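Local coordinates for protein glutamate--LysW ligase ArgX (Sulfolobus tokodaii, PDB 3VPB) that probably catalyses the ATP-dependent joining of glutamate, through its amino group, to the gamma-carboxyl group of the C-terminal glutamate of the carrier protein LysW in arginine biosynthesis, at residues R11-N24 / E256-Q270. Residues are numbered along the deposited sequence; the frame is centred on the assembly and turned at random.
Sequences RQEEKLIAKALEEN and EFKGFMVATNINVAQ. With GLU (glutamic acid), chain M.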
loop_
_atom_site.group_PDB
_atom_site.type_symbol
_atom_site.label_atom_id
_atom_site.label_comp_id
_atom_site.label_asym_id
_atom_site.label_seq_id
_atom_site.Cartn_x
_atom_site.Cartn_y
_atom_site.Cartn_z
ATOM N N ARG B 11 7.228 24.552 -7.055
ATOM C CA ARG B 11 6.282 25.420 -6.344
ATOM C C ARG B 11 6.777 26.857 -6.397
ATOM O O ARG B 11 7.876 27.138 -6.906
ATOM C CB ARG B 11 6.165 25.041 -4.851
ATOM C CG ARG B 11 5.864 23.602 -4.541
ATOM C CD ARG B 11 6.267 23.261 -3.127
ATOM N NE ARG B 11 7.713 23.011 -3.027
ATOM C CZ ARG B 11 8.292 22.321 -2.053
ATOM N NH1 ARG B 11 7.545 21.819 -1.077
ATOM N NH2 ARG B 11 9.617 22.108 -2.072
ATOM N N GLN B 12 6.002 27.759 -5.793
ATOM C CA GLN B 12 6.418 29.158 -5.698
ATOM C C GLN B 12 7.823 29.279 -5.127
ATOM O O GLN B 12 8.616 30.088 -5.603
ATOM C CB GLN B 12 5.436 29.966 -4.841
ATOM C CG GLN B 12 4.505 30.867 -5.641
ATOM C CD GLN B 12 5.251 31.941 -6.425
ATOM O OE1 GLN B 12 5.268 31.911 -7.654
ATOM N NE2 GLN B 12 5.895 32.872 -5.722
ATOM N N GLU B 13 8.122 28.453 -4.131
ATOM C CA GLU B 13 9.409 28.508 -3.458
ATOM C C GLU B 13 10.551 28.243 -4.449
ATOM O O GLU B 13 11.564 28.929 -4.432
ATOM C CB GLU B 13 9.463 27.482 -2.324
ATOM C CG GLU B 13 8.741 27.903 -1.021
ATOM C CD GLU B 13 7.236 27.654 -1.010
ATOM O OE1 GLU B 13 6.625 27.878 0.062
ATOM O OE2 GLU B 13 6.664 27.237 -2.040
ATOM N N GLU B 14 10.397 27.217 -5.279
ATOM C CA GLU B 14 11.431 26.898 -6.259
ATOM C C GLU B 14 11.585 28.003 -7.307
ATOM O O GLU B 14 12.704 28.324 -7.712
ATOM C CB GLU B 14 11.173 25.549 -6.916
ATOM C CG GLU B 14 11.453 24.367 -5.979
ATOM C CD GLU B 14 10.430 24.238 -4.832
ATOM O OE1 GLU B 14 9.209 24.310 -5.090
ATOM O OE2 GLU B 14 10.849 24.055 -3.675
ATOM N N LYS B 15 10.465 28.590 -7.717
ATOM C CA LYS B 15 10.495 29.697 -8.682
ATOM C C LYS B 15 11.238 30.887 -8.123
ATOM O O LYS B 15 12.074 31.506 -8.821
ATOM C CB LYS B 15 9.078 30.090 -9.079
ATOM C CG LYS B 15 8.414 29.049 -9.935
ATOM C CD LYS B 15 6.990 29.468 -10.295
ATOM C CE LYS B 15 6.097 29.471 -9.080
ATOM N NZ LYS B 15 4.984 30.450 -9.264
ATOM N N LEU B 16 10.956 31.191 -6.859
ATOM C CA LEU B 16 11.611 32.300 -6.165
ATOM C C LEU B 16 13.116 32.051 -6.005
ATOM O O LEU B 16 13.915 32.989 -6.107
ATOM C CB LEU B 16 10.952 32.575 -4.802
ATOM C CG LEU B 16 9.533 33.171 -4.793
ATOM C CD1 LEU B 16 9.015 33.238 -3.367
ATOM C CD2 LEU B 16 9.465 34.579 -5.440
ATOM N N ILE B 17 13.516 30.798 -5.763
ATOM C CA ILE B 17 14.942 30.503 -5.628
ATOM C C ILE B 17 15.628 30.623 -6.994
ATOM O O ILE B 17 16.714 31.175 -7.091
ATOM C CB ILE B 17 15.221 29.113 -4.967
ATOM C CG1 ILE B 17 14.719 29.081 -3.523
ATOM C CG2 ILE B 17 16.739 28.768 -4.999
ATOM C CD1 ILE B 17 14.661 27.656 -2.932
ATOM N N ALA B 18 14.984 30.133 -8.051
ATOM C CA ALA B 18 15.527 30.272 -9.394
ATOM C C ALA B 18 15.672 31.759 -9.766
ATOM O O ALA B 18 16.684 32.162 -10.370
ATOM C CB ALA B 18 14.647 29.558 -10.416
ATOM N N LYS B 19 14.691 32.566 -9.381
ATOM C CA LYS B 19 14.684 33.977 -9.762
ATOM C C LYS B 19 15.794 34.679 -9.020
ATOM O O LYS B 19 16.487 35.541 -9.580
ATOM C CB LYS B 19 13.320 34.623 -9.462
ATOM C CG LYS B 19 13.205 36.108 -9.850
ATOM C CD LYS B 19 13.398 36.317 -11.374
ATOM C CE LYS B 19 13.082 37.756 -11.808
ATOM N NZ LYS B 19 14.182 38.722 -11.443
ATOM N N ALA B 20 15.999 34.294 -7.764
ATOM C CA ALA B 20 17.062 34.900 -6.968
ATOM C C ALA B 20 18.466 34.513 -7.448
ATOM O O ALA B 20 19.398 35.337 -7.379
ATOM C CB ALA B 20 16.872 34.583 -5.457
ATOM N N LEU B 21 18.628 33.273 -7.927
ATOM C CA LEU B 21 19.878 32.856 -8.564
ATOM C C LEU B 21 20.147 33.763 -9.778
ATOM O O LEU B 21 21.223 34.382 -9.878
ATOM C CB LEU B 21 19.867 31.361 -8.943
ATOM C CG LEU B 21 19.941 30.395 -7.735
ATOM C CD1 LEU B 21 19.474 28.979 -8.100
ATOM C CD2 LEU B 21 21.320 30.358 -7.118
ATOM N N GLU B 22 19.150 33.881 -10.645
ATOM C CA GLU B 22 19.237 34.743 -11.832
ATOM C C GLU B 22 19.593 36.204 -11.489
ATOM O O GLU B 22 20.494 36.798 -12.106
ATOM C CB GLU B 22 17.910 34.692 -12.579
ATOM C CG GLU B 22 17.830 35.581 -13.829
ATOM C CD GLU B 22 16.407 35.673 -14.397
ATOM O OE1 GLU B 22 15.725 34.624 -14.506
ATOM O OE2 GLU B 22 15.973 36.804 -14.726
ATOM N N GLU B 23 18.890 36.769 -10.501
ATOM C CA GLU B 23 18.995 38.182 -10.153
ATOM C C GLU B 23 20.342 38.522 -9.537
ATOM O O GLU B 23 20.778 39.664 -9.620
ATOM C CB GLU B 23 17.908 38.560 -9.152
ATOM C CG GLU B 23 16.614 39.020 -9.750
ATOM C CD GLU B 23 15.546 39.315 -8.697
ATOM O OE1 GLU B 23 15.861 39.824 -7.597
ATOM O OE2 GLU B 23 14.370 39.051 -8.979
ATOM N N ASN B 24 20.960 37.535 -8.892
ATOM C CA ASN B 24 22.272 37.685 -8.271
ATOM C C ASN B 24 23.424 37.181 -9.151
ATOM O O ASN B 24 24.552 37.029 -8.666
ATOM C CB ASN B 24 22.290 36.999 -6.893
ATOM C CG ASN B 24 21.404 37.722 -5.873
ATOM O OD1 ASN B 24 21.878 38.562 -5.112
ATOM N ND2 ASN B 24 20.117 37.410 -5.870
ATOM N N GLU B 256 9.218 25.107 3.248
ATOM C CA GLU B 256 8.382 25.992 2.456
ATOM C C GLU B 256 8.381 27.321 3.210
ATOM O O GLU B 256 8.741 27.360 4.401
ATOM C CB GLU B 256 6.983 25.414 2.283
ATOM C CG GLU B 256 6.880 24.245 1.259
ATOM C CD GLU B 256 5.529 23.533 1.356
ATOM O OE1 GLU B 256 5.024 23.053 0.321
ATOM O OE2 GLU B 256 4.972 23.471 2.481
ATOM N N PHE B 257 8.065 28.413 2.520
ATOM C CA PHE B 257 8.189 29.741 3.130
ATOM C C PHE B 257 7.231 30.792 2.610
ATOM O O PHE B 257 7.449 31.976 2.870
ATOM C CB PHE B 257 9.658 30.263 3.122
ATOM C CG PHE B 257 10.368 30.136 1.793
ATOM C CD1 PHE B 257 10.242 31.129 0.797
ATOM C CD2 PHE B 257 11.215 29.035 1.548
ATOM C CE1 PHE B 257 10.934 31.011 -0.416
ATOM C CE2 PHE B 257 11.869 28.878 0.322
ATOM C CZ PHE B 257 11.747 29.880 -0.659
ATOM N N LYS B 258 6.143 30.391 1.939
ATOM C CA LYS B 258 5.142 31.386 1.498
ATOM C C LYS B 258 4.465 32.101 2.669
ATOM O O LYS B 258 4.213 33.312 2.604
ATOM C CB LYS B 258 4.068 30.762 0.607
ATOM C CG LYS B 258 4.472 30.664 -0.851
ATOM C CD LYS B 258 3.254 30.353 -1.714
ATOM C CE LYS B 258 2.860 28.902 -1.572
ATOM N NZ LYS B 258 1.404 28.735 -1.754
ATOM N N GLY B 259 4.146 31.346 3.712
ATOM C CA GLY B 259 3.584 31.895 4.947
ATOM C C GLY B 259 4.581 32.775 5.668
ATOM O O GLY B 259 4.235 33.875 6.137
ATOM N N PHE B 260 5.827 32.302 5.731
ATOM C CA PHE B 260 6.912 33.045 6.381
ATOM C C PHE B 260 7.004 34.417 5.742
ATOM O O PHE B 260 7.075 35.448 6.453
ATOM C CB PHE B 260 8.215 32.254 6.235
ATOM C CG PHE B 260 9.350 32.753 7.059
ATOM C CD1 PHE B 260 9.586 32.242 8.339
ATOM C CD2 PHE B 260 10.230 33.676 6.529
ATOM C CE1 PHE B 260 10.674 32.702 9.088
ATOM C CE2 PHE B 260 11.309 34.142 7.263
ATOM C CZ PHE B 260 11.547 33.643 8.531
ATOM N N MET B 261 6.986 34.435 4.411
ATOM C CA MET B 261 7.094 35.708 3.672
ATOM C C MET B 261 5.946 36.680 3.942
ATOM O O MET B 261 6.187 37.865 4.129
ATOM C CB MET B 261 7.288 35.481 2.180
ATOM C CG MET B 261 8.672 34.983 1.855
ATOM S SD MET B 261 8.832 34.644 0.103
ATOM C CE MET B 261 8.910 36.361 -0.476
ATOM N N VAL B 262 4.715 36.193 4.001
ATOM C CA VAL B 262 3.612 37.120 4.288
ATOM C C VAL B 262 3.701 37.693 5.707
ATOM O O VAL B 262 3.310 38.841 5.940
ATOM C CB VAL B 262 2.198 36.531 4.010
ATOM C CG1 VAL B 262 2.130 35.909 2.658
ATOM C CG2 VAL B 262 1.787 35.534 5.070
ATOM N N ALA B 263 4.228 36.923 6.649
ATOM C CA ALA B 263 4.263 37.400 8.017
ATOM C C ALA B 263 5.452 38.313 8.314
ATOM O O ALA B 263 5.289 39.317 9.005
ATOM C CB ALA B 263 4.197 36.245 9.002
ATOM N N THR B 264 6.625 37.999 7.756
ATOM C CA THR B 264 7.884 38.645 8.173
ATOM C C THR B 264 8.430 39.690 7.185
ATOM O O THR B 264 9.348 40.472 7.525
ATOM C CB THR B 264 8.996 37.603 8.359
ATOM O OG1 THR B 264 9.253 36.962 7.108
ATOM C CG2 THR B 264 8.622 36.552 9.410
ATOM N N ASN B 265 7.885 39.655 5.974
ATOM C CA ASN B 265 8.412 40.355 4.786
ATOM C C ASN B 265 9.858 40.046 4.419
ATOM O O ASN B 265 10.516 40.855 3.760
ATOM C CB ASN B 265 8.234 41.863 4.929
ATOM C CG ASN B 265 6.824 42.236 5.170
ATOM O OD1 ASN B 265 6.496 42.834 6.200
ATOM N ND2 ASN B 265 5.957 41.872 4.234
ATOM N N ILE B 266 10.356 38.889 4.850
ATOM C CA ILE B 266 11.736 38.500 4.556
ATOM C C ILE B 266 11.804 37.841 3.177
ATOM O O ILE B 266 11.007 36.959 2.863
ATOM C CB ILE B 266 12.323 37.601 5.671
ATOM C CG1 ILE B 266 12.486 38.417 6.966
ATOM C CG2 ILE B 266 13.645 36.944 5.233
ATOM C CD1 ILE B 266 12.653 37.587 8.221
ATOM N N ASN B 267 12.722 38.321 2.335
ATOM C CA ASN B 267 13.005 37.682 1.057
ATOM C C ASN B 267 13.895 36.453 1.320
ATOM O O ASN B 267 15.123 36.518 1.248
ATOM C CB ASN B 267 13.673 38.661 0.097
ATOM C CG ASN B 267 13.767 38.130 -1.327
ATOM O OD1 ASN B 267 13.779 36.912 -1.561
ATOM N ND2 ASN B 267 13.841 39.048 -2.301
ATOM N N VAL B 268 13.253 35.351 1.675
ATOM C CA VAL B 268 13.961 34.098 2.023
ATOM C C VAL B 268 14.879 33.594 0.893
ATOM O O VAL B 268 16.032 33.223 1.152
ATOM C CB VAL B 268 12.969 32.993 2.477
ATOM C CG1 VAL B 268 13.677 31.646 2.713
ATOM C CG2 VAL B 268 12.240 33.395 3.754
ATOM N N ALA B 269 14.378 33.592 -0.340
ATOM C CA ALA B 269 15.198 33.149 -1.489
ATOM C C ALA B 269 16.452 34.032 -1.671
ATOM O O ALA B 269 17.550 33.542 -1.951
ATOM C CB ALA B 269 14.354 33.070 -2.763
ATOM N N GLN B 270 16.308 35.336 -1.444
ATOM C CA GLN B 270 17.470 36.242 -1.541
ATOM C C GLN B 270 18.483 35.977 -0.434
ATOM O O GLN B 270 19.709 35.963 -0.684
ATOM C CB GLN B 270 16.987 37.712 -1.505
ATOM C CG GLN B 270 18.103 38.762 -1.595
ATOM C CD GLN B 270 18.909 38.678 -2.894
ATOM O OE1 GLN B 270 18.390 38.302 -3.941
ATOM N NE2 GLN B 270 20.187 39.036 -2.818
HETATM N N GLU M . 4.826 23.443 5.367
HETATM C CA GLU M . 4.526 24.666 6.159
HETATM C C GLU M . 3.067 24.662 6.560
HETATM O O GLU M . 2.745 25.241 7.615
HETATM C CB GLU M . 4.839 25.935 5.347
HETATM C CG GLU M . 4.780 27.213 6.165
HETATM C CD GLU M . 5.100 28.467 5.352
HETATM O OE1 GLU M . 4.678 28.550 4.170
HETATM O OE2 GLU M . 5.768 29.371 5.925
HETATM O OXT GLU M . 2.195 24.120 5.842
HETATM O O HOH W 1 14.759 38.112 -5.146
#
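Glu13 serves segment 256-270 twice: its aliphatic stem lies over one face of the Phe257 ring and its carboxylate reaches past it to the backbone. CG sits 3.5 Å from the ring centroid, a CH-pi contact almost on the ring normal, while Val268 CG1 covers the opposite face. A bend at chi2 (83°) turns OE1 toward the start of helix 258-264, where its anti lone pair receives Phe257 N at 2.9 Å and Lys258 N, at 3.2 Å, approaches from above the carboxylate plane. Ala269 is the knob: its CB enters a shallow hollow between Leu16, Ile17 and Ala20, 3.4 Å from Leu16 O. Leu16 CD1 meets Met261 SD tip to tip at 3.7 Å. Helix 12-23, from the preATP-grasp domain, is thus seated on the ATP-grasp domain beside the glutamate pocket, to which Gly259 and Phe260, the GF motif thought to set substrate specificity, give their backbone nitrogens. Glu256 joins both sides, OE1 paired with Arg11 NH1 and OE2 taking the amino group of the bound glutamate. At the far end the Asn24 and Gln270 amides, nearly coplanar, exchange two bonds, ND2 to OE1 of Gln270 and OD1 from its NE2; an alanine here in place of Asn24 would probably leave Gln270 OE1 without this donor and the Gln270 amide freer to turn. Asn24 ND2 also donates to Ala20 O at 2.7 Å, holding the Asn24 amide against its own helix.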